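Local coordinates for axin interactor, dorsalization associated protein (Danio rerio, PDB 2QZQ), which acts, as the full-length protein whose C-terminal C2 domain this is, as a ventralizing factor that binds axin, disrupts its homodimerization and inhibits axin-mediated JNK activation, at residues Val38-Leu43 / Val71-His76; Ile46-Val51 / Glu78-Gly83. All coordinates share one frame; numbering follows the deposited sequence.

Contact 1 of 2, residues Val38-Leu43 / Val71-His76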
ATOM      1  N   VAL A  38      -4.958  -0.842  -0.783  1.00 16.35           N
ATOM      2  CA  VAL A  38      -4.517   0.472  -0.314  1.00 16.61           C
ATOM      3  C   VAL A  38      -5.709   1.167   0.342  1.00 17.19           C
ATOM      4  O   VAL A  38      -6.774   1.355  -0.273  1.00 17.44           O
ATOM      5  CB  VAL A  38      -3.940   1.352  -1.464  1.00 16.73           C
ATOM      6  CG1 VAL A  38      -3.411   2.751  -0.923  1.00 17.26           C
ATOM      7  CG2 VAL A  38      -2.842   0.621  -2.248  1.00 14.74           C
ATOM      8  N   SER A  39      -5.519   1.527   1.610  1.00 18.41           N
ATOM      9  CA  SER A  39      -6.518   2.220   2.368  1.00 18.65           C
ATOM     10  C   SER A  39      -5.869   3.437   3.067  1.00 19.99           C
ATOM     11  O   SER A  39      -4.649   3.493   3.225  1.00 18.84           O
ATOM     12  CB  SER A  39      -7.162   1.282   3.393  1.00 18.31           C
ATOM     13  OG  SER A  39      -6.231   0.772   4.337  1.00 18.34           O
ATOM     14  N   VAL A  40      -6.712   4.402   3.445  1.00 19.29           N
ATOM     15  CA  VAL A  40      -6.281   5.558   4.228  1.00 20.45           C
ATOM     16  C   VAL A  40      -7.094   5.528   5.519  1.00 20.92           C
ATOM     17  O   VAL A  40      -8.340   5.593   5.478  1.00 21.18           O
ATOM     18  CB  VAL A  40      -6.503   6.876   3.464  1.00 20.31           C
ATOM     19  CG1 VAL A  40      -5.965   8.066   4.274  1.00 20.91           C
ATOM     20  CG2 VAL A  40      -5.794   6.823   2.084  1.00 20.54           C
ATOM     21  N   LYS A  41      -6.395   5.396   6.645  1.00 20.84           N
ATOM     22  CA  LYS A  41      -7.028   5.195   7.954  1.00 22.84           C
ATOM     23  C   LYS A  41      -6.744   6.374   8.860  1.00 23.62           C
ATOM     24  O   LYS A  41      -5.650   6.925   8.801  1.00 23.61           O
ATOM     25  CB  LYS A  41      -6.486   3.919   8.638  1.00 22.56           C
ATOM     26  CG  LYS A  41      -6.760   2.583   7.894  1.00 23.50           C
ATOM     27  CD  LYS A  41      -8.230   2.266   7.806  1.00 24.27           C
ATOM     28  CE  LYS A  41      -8.468   0.745   7.712  1.00 22.69           C
ATOM     29  NZ  LYS A  41      -8.578   0.276   6.334  1.00 26.10           N
ATOM     30  N   ASP A  42      -7.708   6.753   9.702  1.00 24.91           N
ATOM     31  CA  ASP A  42      -7.434   7.777  10.733  1.00 25.98           C
ATOM     32  C   ASP A  42      -6.602   7.205  11.882  1.00 25.81           C
ATOM     33  O   ASP A  42      -6.229   6.021  11.873  1.00 24.98           O
ATOM     34  CB  ASP A  42      -8.706   8.529  11.217  1.00 26.00           C
ATOM     35  CG  ASP A  42      -9.666   7.667  12.047  1.00 28.12           C
ATOM     36  OD1 ASP A  42      -9.322   6.547  12.468  1.00 29.70           O
ATOM     37  OD2 ASP A  42     -10.809   8.126  12.281  1.00 29.48           O
ATOM     38  N   LEU A  43      -6.306   8.045  12.867  1.00 26.60           N
ATOM     39  CA  LEU A  43      -5.595   7.594  14.075  1.00 27.79           C
ATOM     40  C   LEU A  43      -6.166   6.349  14.712  1.00 27.71           C
ATOM     41  O   LEU A  43      -5.435   5.567  15.319  1.00 27.95           O
ATOM     42  CB  LEU A  43      -5.635   8.663  15.149  1.00 28.24           C
ATOM     43  CG  LEU A  43      -4.449   9.578  15.288  1.00 30.00           C
ATOM     44  CD1 LEU A  43      -4.708  10.370  16.555  1.00 32.54           C
ATOM     45  CD2 LEU A  43      -3.143   8.796  15.357  1.00 31.95           C
ATOM     46  N   VAL A  71      -1.758   4.240  -7.893  1.00 22.21           N
ATOM     47  CA  VAL A  71      -2.926   4.306  -7.040  1.00 22.17           C
ATOM     48  C   VAL A  71      -3.196   5.779  -6.705  1.00 22.53           C
ATOM     49  O   VAL A  71      -2.313   6.475  -6.203  1.00 21.66           O
ATOM     50  CB  VAL A  71      -2.754   3.447  -5.747  1.00 22.22           C
ATOM     51  CG1 VAL A  71      -3.974   3.546  -4.853  1.00 22.41           C
ATOM     52  CG2 VAL A  71      -2.476   1.974  -6.127  1.00 22.03           C
ATOM     53  N   GLU A  72      -4.428   6.220  -6.960  1.00 22.23           N
ATOM     54  CA  GLU A  72      -4.849   7.596  -6.706  1.00 22.49           C
ATOM     55  C   GLU A  72      -5.479   7.723  -5.337  1.00 22.16           C
ATOM     56  O   GLU A  72      -6.523   7.122  -5.053  1.00 22.01           O
ATOM     57  CB  GLU A  72      -5.819   8.090  -7.815  1.00 22.38           C
ATOM     58  CG  GLU A  72      -5.298   7.845  -9.257  1.00 23.63           C
ATOM     59  CD  GLU A  72      -4.088   8.704  -9.649  1.00 25.66           C
ATOM     60  OE1 GLU A  72      -3.761   9.700  -8.951  1.00 25.28           O
ATOM     61  OE2 GLU A  72      -3.460   8.388 -10.676  1.00 26.21           O
ATOM     62  N   ILE A  73      -4.836   8.506  -4.473  1.00 21.37           N
ATOM     63  CA  ILE A  73      -5.339   8.710  -3.110  1.00 21.36           C
ATOM     64  C   ILE A  73      -6.576   9.613  -3.148  1.00 22.29           C
ATOM     65  O   ILE A  73      -6.525  10.733  -3.672  1.00 22.24           O
ATOM     66  CB  ILE A  73      -4.213   9.252  -2.184  1.00 21.15           C
ATOM     67  CG1 ILE A  73      -3.107   8.201  -2.074  1.00 22.29           C
ATOM     68  CG2 ILE A  73      -4.738   9.582  -0.777  1.00 19.71           C
ATOM     69  CD1 ILE A  73      -3.602   6.845  -1.553  1.00 24.34           C
ATOM     70  N   GLN A  74      -7.674   9.107  -2.591  1.00 22.51           N
ATOM     71  CA  GLN A  74      -9.009   9.655  -2.798  1.00 23.13           C
ATOM     72  C   GLN A  74      -9.376  10.770  -1.826  1.00 23.11           C
ATOM     73  O   GLN A  74     -10.493  10.841  -1.322  1.00 23.45           O
ATOM     74  CB  GLN A  74     -10.041   8.525  -2.749  1.00 23.48           C
ATOM     75  CG  GLN A  74      -9.854   7.526  -3.885  1.00 22.79           C
ATOM     76  CD  GLN A  74     -10.152   8.142  -5.241  1.00 23.58           C
ATOM     77  OE1 GLN A  74     -11.260   8.641  -5.467  1.00 27.10           O
ATOM     78  NE2 GLN A  74      -9.187   8.103  -6.145  1.00 20.12           N
ATOM     79  N   ARG A  75      -8.417  11.645  -1.561  1.00 23.75           N
ATOM     80  CA  ARG A  75      -8.712  12.895  -0.870  1.00 24.29           C
ATOM     81  C   ARG A  75      -7.565  13.863  -1.093  1.00 23.87           C
ATOM     82  O   ARG A  75      -6.392  13.479  -1.037  1.00 22.90           O
ATOM     83  CB  ARG A  75      -8.966  12.691   0.633  1.00 24.55           C
ATOM     84  CG  ARG A  75      -9.779  13.831   1.253  1.00 26.35           C
ATOM     85  CD  ARG A  75      -9.803  13.794   2.798  1.00 26.64           C
ATOM     86  NE  ARG A  75     -10.754  12.802   3.303  1.00 29.38           N
ATOM     87  CZ  ARG A  75     -11.180  12.721   4.562  1.00 30.97           C
ATOM     88  NH1 ARG A  75     -10.756  13.583   5.478  1.00 29.85           N
ATOM     89  NH2 ARG A  75     -12.042  11.771   4.908  1.00 28.74           N
ATOM     90  N   HIS A  76      -7.907  15.121  -1.343  1.00 22.91           N
ATOM     91  CA  HIS A  76      -6.889  16.185  -1.373  1.00 23.64           C
ATOM     92  C   HIS A  76      -6.117  16.199  -0.059  1.00 22.74           C
ATOM     93  O   HIS A  76      -6.698  16.137   1.023  1.00 23.78           O
ATOM     94  CB  HIS A  76      -7.532  17.552  -1.708  1.00 23.42           C
ATOM     95  CG  HIS A  76      -8.172  17.582  -3.063  1.00 24.39           C
ATOM     96  ND1 HIS A  76      -9.468  17.163  -3.280  1.00 26.30           N
ATOM     97  CD2 HIS A  76      -7.681  17.931  -4.274  1.00 24.43           C
ATOM     98  CE1 HIS A  76      -9.753  17.272  -4.567  1.00 25.88           C
ATOM     99  NE2 HIS A  76      -8.684  17.732  -5.194  1.00 25.88           N
TER
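V38 and V40, near the end of strand 34-41, lie opposite V71, on strand 64-72, and I73, and the chain runs nearly the same way through V38-V40 and V71-I73. The spacing is consistent with a contact across the C2 β-sandwich: the CA atoms of V38 and V71 are 7.9 Å apart, those of V40 and I73 8.0 Å, too far for paired strands; the two strands are not neighbours in the strand order, and only apolar atoms meet.

V71 CG1 carries one end, standing 4.0 Å from V38 CB and about equally near both V38 methyls. The two valine side chains pass alongside one another, pointing opposite ways, and V71 CG2 lies 4.1 Å from V38 CG2. V38 has its CG1 anti to the backbone N (chi1 -178°), and this methyl meets I73 as well, with I73 CD1 4.1 Å away. I73 crosses V38 at about a right angle and serves two partners with different branches: CD1 goes to V38, while CG2 lies 4.1 Å from V40 CG2. All four residues are buried; I20 of strand 15-24 touches both V38 and V71, and L16 touches I73.

Beyond I73 the Q74 amide folds back on its own segment. Its NE2 donates to E72 O at 3.0 Å with an N-H...O angle of 166°, coming from above the carbonyl plane, and that same E72 oxygen also accepts a bond from Q52 NE2.

Contact 2 of 2, residues Ile46-Val51 / Glu78-Gly83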
ATOM      1  N   ILE A  46      -9.789   3.843  11.371  1.00 26.77           N
ATOM      2  CA  ILE A  46     -11.041   3.951  10.614  1.00 26.96           C
ATOM      3  C   ILE A  46     -10.784   4.521   9.237  1.00 26.24           C
ATOM      4  O   ILE A  46     -10.084   5.526   9.101  1.00 26.48           O
ATOM      5  CB  ILE A  46     -12.105   4.861  11.340  1.00 27.32           C
ATOM      6  CG1 ILE A  46     -12.387   4.379  12.772  1.00 29.08           C
ATOM      7  CG2 ILE A  46     -13.413   5.006  10.500  1.00 26.69           C
ATOM      8  CD1 ILE A  46     -12.611   2.870  12.941  1.00 31.14           C
ATOM      9  N   ASP A  47     -11.362   3.876   8.219  1.00 25.80           N
ATOM     10  CA  ASP A  47     -11.304   4.351   6.836  1.00 25.54           C
ATOM     11  C   ASP A  47     -11.797   5.776   6.616  1.00 26.26           C
ATOM     12  O   ASP A  47     -12.926   6.121   6.972  1.00 26.19           O
ATOM     13  CB  ASP A  47     -12.065   3.417   5.913  1.00 25.31           C
ATOM     14  CG  ASP A  47     -11.286   2.165   5.604  1.00 26.59           C
ATOM     15  OD1 ASP A  47     -10.142   2.258   5.105  1.00 26.15           O
ATOM     16  OD2 ASP A  47     -11.824   1.092   5.890  1.00 29.54           O
ATOM     17  N   LEU A  48     -10.919   6.593   6.042  1.00 25.97           N
ATOM     18  CA  LEU A  48     -11.214   7.981   5.717  1.00 26.41           C
ATOM     19  C   LEU A  48     -11.633   8.080   4.253  1.00 26.26           C
ATOM     20  O   LEU A  48     -12.225   9.075   3.834  1.00 26.34           O
ATOM     21  CB  LEU A  48      -9.973   8.845   5.961  1.00 26.42           C
ATOM     22  CG  LEU A  48      -9.584   9.166   7.409  1.00 27.42           C
ATOM     23  CD1 LEU A  48      -8.118   9.568   7.436  1.00 26.46           C
ATOM     24  CD2 LEU A  48     -10.457  10.289   7.976  1.00 29.11           C
ATOM     25  N   ASN A  49     -11.303   7.033   3.495  1.00 25.86           N
ATOM     26  CA  ASN A  49     -11.471   6.954   2.049  1.00 26.23           C
ATOM     27  C   ASN A  49     -11.990   5.557   1.683  1.00 26.53           C
ATOM     28  O   ASN A  49     -11.873   4.617   2.501  1.00 26.62           O
ATOM     29  CB  ASN A  49     -10.122   7.089   1.327  1.00 25.71           C
ATOM     30  CG  ASN A  49      -9.529   8.486   1.375  1.00 27.97           C
ATOM     31  OD1 ASN A  49     -10.100   9.427   1.949  1.00 30.47           O
ATOM     32  ND2 ASN A  49      -8.367   8.626   0.759  1.00 25.09           N
ATOM     33  N   PRO A  50     -12.527   5.402   0.447  1.00 26.82           N
ATOM     34  CA  PRO A  50     -12.809   4.057  -0.076  1.00 26.85           C
ATOM     35  C   PRO A  50     -11.519   3.268  -0.256  1.00 26.45           C
ATOM     36  O   PRO A  50     -10.502   3.822  -0.698  1.00 26.33           O
ATOM     37  CB  PRO A  50     -13.462   4.317  -1.438  1.00 27.02           C
ATOM     38  CG  PRO A  50     -13.124   5.730  -1.776  1.00 27.91           C
ATOM     39  CD  PRO A  50     -12.958   6.460  -0.486  1.00 26.93           C
ATOM     40  N   VAL A  51     -11.595   1.990   0.091  1.00 25.65           N
ATOM     41  CA  VAL A  51     -10.488   1.052   0.007  1.00 25.69           C
ATOM     42  C   VAL A  51     -10.331   0.723  -1.465  1.00 25.40           C
ATOM     43  O   VAL A  51     -11.336   0.647  -2.179  1.00 26.69           O
ATOM     44  CB  VAL A  51     -10.801  -0.193   0.885  1.00 25.57           C
ATOM     45  CG1 VAL A  51      -9.676  -1.180   0.862  1.00 25.43           C
ATOM     46  CG2 VAL A  51     -11.045   0.248   2.338  1.00 26.07           C
ATOM     47  N   GLU A  78      -4.515  18.279   1.872  1.00 24.64           N
ATOM     48  CA  GLU A  78      -4.774  19.299   2.900  1.00 24.80           C
ATOM     49  C   GLU A  78      -6.036  19.029   3.723  1.00 25.27           C
ATOM     50  O   GLU A  78      -6.233  19.619   4.802  1.00 24.59           O
ATOM     51  CB  GLU A  78      -4.810  20.705   2.260  1.00 25.23           C
ATOM     52  CG  GLU A  78      -3.486  21.136   1.610  1.00 25.07           C
ATOM     53  CD  GLU A  78      -3.322  20.638   0.188  1.00 25.17           C
ATOM     54  OE1 GLU A  78      -4.220  19.921  -0.286  1.00 27.73           O
ATOM     55  OE2 GLU A  78      -2.314  20.965  -0.476  1.00 25.32           O
ATOM     56  N   LYS A  79      -6.868  18.103   3.239  1.00 25.70           N
ATOM     57  CA  LYS A  79      -8.120  17.735   3.912  1.00 26.67           C
ATOM     58  C   LYS A  79      -8.025  16.480   4.777  1.00 26.29           C
ATOM     59  O   LYS A  79      -8.982  16.128   5.509  1.00 26.74           O
ATOM     60  CB  LYS A  79      -9.241  17.579   2.889  1.00 26.97           C
ATOM     61  CG  LYS A  79      -9.614  18.867   2.194  1.00 29.37           C
ATOM     62  CD  LYS A  79     -10.602  18.596   1.083  1.00 33.61           C
ATOM     63  CE  LYS A  79     -10.785  19.797   0.177  1.00 34.80           C
ATOM     64  NZ  LYS A  79     -11.436  19.357  -1.079  1.00 37.30           N
ATOM     65  N   LEU A  80      -6.879  15.802   4.698  1.00 26.21           N
ATOM     66  CA  LEU A  80      -6.590  14.665   5.565  1.00 25.94           C
ATOM     67  C   LEU A  80      -6.206  15.128   6.974  1.00 27.02           C
ATOM     68  O   LEU A  80      -5.461  16.121   7.128  1.00 27.18           O
ATOM     69  CB  LEU A  80      -5.507  13.756   4.934  1.00 25.48           C
ATOM     70  CG  LEU A  80      -5.974  12.904   3.736  1.00 23.52           C
ATOM     71  CD1 LEU A  80      -4.806  12.357   2.943  1.00 21.92           C
ATOM     72  CD2 LEU A  80      -6.923  11.751   4.156  1.00 21.26           C
ATOM     73  N   PRO A  81      -6.726  14.435   8.004  1.00 27.26           N
ATOM     74  CA  PRO A  81      -6.405  14.785   9.393  1.00 28.21           C
ATOM     75  C   PRO A  81      -4.965  14.402   9.738  1.00 29.26           C
ATOM     76  O   PRO A  81      -4.406  13.489   9.117  1.00 28.98           O
ATOM     77  CB  PRO A  81      -7.416  13.965  10.213  1.00 28.48           C
ATOM     78  CG  PRO A  81      -7.789  12.801   9.347  1.00 27.25           C
ATOM     79  CD  PRO A  81      -7.647  13.278   7.909  1.00 27.11           C
ATOM     80  N   LYS A  82      -4.355  15.108  10.700  1.00 29.85           N
ATOM     81  CA  LYS A  82      -2.922  14.939  10.982  1.00 30.96           C
ATOM     82  C   LYS A  82      -2.442  13.512  11.340  1.00 30.57           C
ATOM     83  O   LYS A  82      -1.304  13.126  11.003  1.00 31.99           O
ATOM     84  CB  LYS A  82      -2.436  15.975  12.010  1.00 31.97           C
ATOM     85  CG  LYS A  82      -2.206  17.224  11.345  1.00 35.68           C
ATOM     86  N   GLY A  83      -3.280  12.724  11.999  1.00 29.20           N
ATOM     87  CA  GLY A  83      -2.865  11.354  12.333  1.00 27.77           C
ATOM     88  C   GLY A  83      -3.234  10.282  11.309  1.00 27.22           C
ATOM     89  O   GLY A  83      -3.204   9.091  11.627  1.00 27.41           O
TER
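The pyrrolidine ring of P81 is met by L48 at CG and CD, its two ring carbons nearest the leucine. L48 CD1 lies 3.8 Å from P81 CD and equally close to CG; L48 CD2 follows, 3.9 Å from P81 CG. The rest of the ring stands further back, as the 5.2 Å from L48 CD1 to P81 CB indicates.

The leucine holds CG anti to its carbonyl carbon, and chi1 of -74° and an extended chi2 of 160° together turn both methyls to the other loop. CD1 does double duty there: besides the proline it meets L80 CD2 at 4.1 Å. L80, whose side chain starts off to one side, reaches this point only with its end. Cutting L48 back to an alanine would probably leave CG and CD of P81 and the CD2 methyl of L80 without their apolar partner, and a gap between the loops.

R75, outside the two segments, bonds to both: NH2 donates to L48 O and NH1 to K79 O. At 143 Å² the buried surface is modest, and none of the three touching residues is fully buried.

The domain has no alpha helix; a 3-10 turn at 78-79 precedes L80, and L48 also touches A84. Segment 46-51 links strand 34-41 to the short strand 52-53, the loop segment 78-83 leads from strand 64-72 toward strand 85-94, and L80 rests on V40 of strand 34-41.

How the contacts relate
From the N terminus the chain meets 38-43, then 46-51, then 71-76 and finally 78-83, so the two contacts cross rather than nest. Contact 1 closes a loop of 27 intervening residues, and contact 2 closes one of 26, shifted a few residues along the chain. Contact 1 ties strand 34-41 to strand 64-72 in the sandwich interior; contact 2 joins the loops that follow these same strands, nearer the surface. Their centres are about 6 Å apart. Several bonds link them directly, among them a salt bridge of 2.8 Å from K41 NZ to D47 OD1 and a probable hydrogen bond between L48 N and V40 O.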